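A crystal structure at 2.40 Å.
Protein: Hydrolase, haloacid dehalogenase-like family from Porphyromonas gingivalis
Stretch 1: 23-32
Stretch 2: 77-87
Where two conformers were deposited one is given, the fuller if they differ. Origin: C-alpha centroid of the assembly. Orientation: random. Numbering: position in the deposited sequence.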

# COMPACT_ATOMS: atom_id res chain seq x y z
N GLU A 23 4.45 -10.53 13.18
CA GLU A 23 5.24 -9.62 13.99
C GLU A 23 4.39 -8.46 14.49
O GLU A 23 4.39 -8.14 15.70
CB GLU A 23 6.46 -9.12 13.21
CG GLU A 23 7.27 -8.05 13.92
CD GLU A 23 7.78 -8.49 15.28
OE1 GLU A 23 8.00 -7.59 16.12
OE2 GLU A 23 7.96 -9.72 15.52
N SER A 24 3.64 -7.84 13.58
CA SER A 24 2.65 -6.85 14.01
C SER A 24 1.61 -7.46 14.97
O SER A 24 1.24 -6.81 15.94
CB SER A 24 1.98 -6.19 12.82
OG SER A 24 1.20 -5.08 13.24
N ILE A 25 1.15 -8.70 14.73
CA ILE A 25 0.24 -9.36 15.69
C ILE A 25 0.90 -9.46 17.08
O ILE A 25 0.24 -9.23 18.10
CB ILE A 25 -0.23 -10.77 15.23
CG1 ILE A 25 -0.94 -10.74 13.86
CG2 ILE A 25 -1.12 -11.43 16.28
CD1 ILE A 25 -2.16 -9.85 13.73
N ARG A 26 2.19 -9.80 17.11
CA ARG A 26 2.98 -9.92 18.35
C ARG A 26 3.02 -8.59 19.12
O ARG A 26 2.76 -8.56 20.33
CB ARG A 26 4.40 -10.41 18.04
CG ARG A 26 5.25 -10.84 19.23
CD ARG A 26 6.75 -10.76 18.92
NE ARG A 26 7.25 -9.37 18.83
CZ ARG A 26 8.52 -9.03 18.61
NH1 ARG A 26 8.87 -7.75 18.55
NH2 ARG A 26 9.46 -9.97 18.44
N ARG A 27 3.32 -7.50 18.42
CA ARG A 27 3.42 -6.17 19.02
C ARG A 27 2.06 -5.67 19.54
O ARG A 27 1.95 -5.15 20.68
CB ARG A 27 4.06 -5.17 18.05
CG ARG A 27 5.50 -5.50 17.66
CD ARG A 27 6.09 -4.41 16.77
NE ARG A 27 7.40 -4.80 16.25
CZ ARG A 27 8.27 -3.98 15.64
NH1 ARG A 27 8.00 -2.68 15.46
NH2 ARG A 27 9.44 -4.47 15.23
N PHE A 28 1.00 -5.89 18.75
CA PHE A 28 -0.36 -5.55 19.19
C PHE A 28 -0.80 -6.28 20.46
O PHE A 28 -1.42 -5.67 21.34
CB PHE A 28 -1.38 -5.72 18.07
CG PHE A 28 -1.50 -4.52 17.19
CD1 PHE A 28 -1.92 -3.30 17.72
CD2 PHE A 28 -1.17 -4.60 15.83
CE1 PHE A 28 -2.03 -2.17 16.90
CE2 PHE A 28 -1.27 -3.47 14.99
CZ PHE A 28 -1.71 -2.26 15.52
N LYS A 29 -0.49 -7.57 20.55
CA LYS A 29 -0.76 -8.33 21.75
C LYS A 29 -0.04 -7.72 22.96
O LYS A 29 -0.63 -7.56 24.02
CB LYS A 29 -0.34 -9.80 21.56
CG LYS A 29 -1.31 -10.58 20.73
CD LYS A 29 -0.88 -12.02 20.52
CE LYS A 29 -1.92 -12.72 19.67
NZ LYS A 29 -1.37 -13.94 19.03
N ALA A 30 1.24 -7.38 22.78
CA ALA A 30 2.03 -6.82 23.87
C ALA A 30 1.50 -5.47 24.41
O ALA A 30 1.75 -5.14 25.56
CB ALA A 30 3.52 -6.74 23.50
N ILE A 31 0.75 -4.72 23.60
CA ILE A 31 0.08 -3.52 24.11
C ILE A 31 -1.41 -3.70 24.42
O ILE A 31 -2.17 -2.72 24.46
CB ILE A 31 0.27 -2.28 23.22
CG1 ILE A 31 -0.19 -2.56 21.79
CG2 ILE A 31 1.71 -1.79 23.33
CD1 ILE A 31 -0.20 -1.32 20.83
N GLY A 32 -1.84 -4.95 24.62
CA GLY A 32 -3.19 -5.26 25.09
C GLY A 32 -4.28 -5.47 24.05
O GLY A 32 -5.42 -5.77 24.40
N GLN A 77 2.47 6.63 19.49
CA GLN A 77 3.75 5.97 19.39
C GLN A 77 3.60 4.46 19.54
O GLN A 77 4.22 3.69 18.80
CB GLN A 77 4.74 6.57 20.41
CG GLN A 77 6.16 6.08 20.31
CD GLN A 77 6.36 4.81 21.13
OE1 GLN A 77 5.85 4.69 22.25
NE2 GLN A 77 7.12 3.85 20.57
N GLN A 78 2.76 4.04 20.46
CA GLN A 78 2.49 2.61 20.69
C GLN A 78 1.88 1.90 19.51
O GLN A 78 2.24 0.77 19.22
CB GLN A 78 1.58 2.41 21.90
CG GLN A 78 2.29 2.56 23.22
CD GLN A 78 1.31 2.49 24.39
OE1 GLN A 78 0.27 3.15 24.39
NE2 GLN A 78 1.64 1.67 25.38
N VAL A 79 0.93 2.55 18.84
CA VAL A 79 0.21 1.92 17.75
C VAL A 79 1.07 1.97 16.52
O VAL A 79 1.18 0.99 15.78
CB VAL A 79 -1.18 2.61 17.46
CG1 VAL A 79 -1.86 1.98 16.23
CG2 VAL A 79 -2.08 2.49 18.68
N TYR A 80 1.65 3.14 16.29
CA TYR A 80 2.64 3.33 15.23
C TYR A 80 3.71 2.21 15.26
O TYR A 80 3.96 1.55 14.25
CB TYR A 80 3.33 4.69 15.42
CG TYR A 80 4.45 4.91 14.46
CD1 TYR A 80 4.23 5.57 13.25
CD2 TYR A 80 5.75 4.45 14.74
CE1 TYR A 80 5.27 5.78 12.35
CE2 TYR A 80 6.79 4.63 13.83
CZ TYR A 80 6.53 5.31 12.63
OH TYR A 80 7.53 5.53 11.71
N ASP A 81 4.32 2.01 16.43
CA ASP A 81 5.31 0.96 16.64
C ASP A 81 4.80 -0.47 16.35
O ASP A 81 5.54 -1.29 15.78
CB ASP A 81 5.82 1.05 18.08
CG ASP A 81 6.76 -0.07 18.42
OD1 ASP A 81 7.95 0.01 18.06
OD2 ASP A 81 6.32 -1.03 19.08
N ALA A 82 3.57 -0.77 16.75
CA ALA A 82 2.97 -2.07 16.44
C ALA A 82 2.64 -2.24 14.96
O ALA A 82 2.90 -3.30 14.38
CB ALA A 82 1.72 -2.29 17.30
N LEU A 83 2.06 -1.22 14.34
CA LEU A 83 1.77 -1.29 12.92
C LEU A 83 3.06 -1.44 12.12
O LEU A 83 3.14 -2.21 11.16
CB LEU A 83 0.95 -0.08 12.47
CG LEU A 83 -0.50 -0.23 11.96
CD1 LEU A 83 -1.06 -1.66 11.75
CD2 LEU A 83 -1.45 0.63 12.77
N LEU A 84 4.10 -0.73 12.51
CA LEU A 84 5.34 -0.84 11.77
C LEU A 84 6.04 -2.22 11.89
O LEU A 84 6.99 -2.48 11.16
CB LEU A 84 6.28 0.31 12.10
CG LEU A 84 6.21 1.35 10.99
CD1 LEU A 84 4.91 2.17 10.94
CD2 LEU A 84 7.36 2.23 11.28
N GLY A 85 5.55 -3.09 12.79
CA GLY A 85 6.00 -4.47 12.85
C GLY A 85 5.71 -5.24 11.57
O GLY A 85 6.37 -6.23 11.28
N PHE A 86 4.68 -4.80 10.84
CA PHE A 86 4.35 -5.30 9.51
C PHE A 86 5.48 -5.18 8.49
O PHE A 86 5.59 -6.03 7.60
CB PHE A 86 3.13 -4.54 8.94
CG PHE A 86 1.83 -5.30 9.00
CD1 PHE A 86 1.56 -6.31 8.09
CD2 PHE A 86 0.87 -4.98 9.96
CE1 PHE A 86 0.32 -6.99 8.11
CE2 PHE A 86 -0.37 -5.67 10.02
CZ PHE A 86 -0.64 -6.68 9.10
N LEU A 87 6.31 -4.14 8.61
CA LEU A 87 7.24 -3.79 7.53
C LEU A 87 8.59 -4.51 7.69
O LEU A 87 9.49 -4.03 8.36
CB LEU A 87 7.42 -2.27 7.38
CG LEU A 87 6.26 -1.26 7.45
CD1 LEU A 87 6.71 0.05 6.79
CD2 LEU A 87 4.92 -1.71 6.83

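Two helices of one chain pack here in nearly antiparallel fashion, their N-to-C directions 155° apart and their axes 8.5 Å apart at closest approach. Small residues sit where the backbones come nearest. The closest point is where Ser24 faces Gly85, with the CA atoms of Ser24 and Gly85 4.3 Å apart, and nearly as near is where Arg27 meets Ala82, CA to CA 4.9 Å. Gly85 leaves no room for anything more: a CB placed on it would lie 2.9 Å from Arg27 CD, a clash, and would also press on the Ser24 CA.

The polar rule of this contact is that side-chain donors of the first stretch seek backbone carbonyls of the second, where the regular helical bonding gives way over residues 84-86. Ser24, buried and with chi1 in the t well, gives its hydroxyl proton to Ala82, OG to O 2.7 Å. The same Ala82 O accepts from Gly85 N at 3.1 Å, and the CA of Ser24 lies 3.6 Å from Ala82 O in a CA-H...O contact. One carbonyl therefore serves its own stretch and the other at once. By contrast, Asp81 O receives no backbone N-H from within its own stretch; Gly85 N, four residues on, turns instead to Ala82 O. Arg27 supplies Asp81 O with a donor, NH1 to O 2.8 Å, at a nearly straight N-H...O angle of 160° and near the guanidinium plane.

The Arg27 chain is extended, m then t then t, and its NE is also bonded: it donates to Glu23 OE1 at 2.9 Å, one turn back on the same helix, in a bond that is also a salt bridge. Glu23 OE1 is shared, since Arg26 NH1 forms a second salt bridge to it at 2.6 Å in the conformer given. The guanidinium thus binds an acid on its own helix and a carbonyl on the other stretch. Asp81 adds charge but little direction: Arg27 NH1 and Asp81 OD1 form a long salt bridge of 3.7 Å, with the oxygen well out of the plane and no N-H aimed at it. One face of the guanidinium lies over Gly85, with Arg27 CZ 3.6 Å from Gly85 CA, so the bare glycine lets a charged group rest on backbone.

Apolar packing accounts for much of the rest. Ala82 sets its methyl over the Phe28 ring, CB to the ring centroid 3.6 Å and only 5° off the normal, a CH-pi contact of almost ideal alignment. At the ring's edge sit Leu83, whose CD1 is 3.7 Å from Phe28 CE2, and Val79, whose CG1 is 4.2 Å from Phe28 CE1. Ile31, just past its helix, extends the apolar seam: its CD1 lies 4.1 Å from Ala82 CB. The small Ala82 thus meets Arg27, Phe28 and Ile31 with a single methyl.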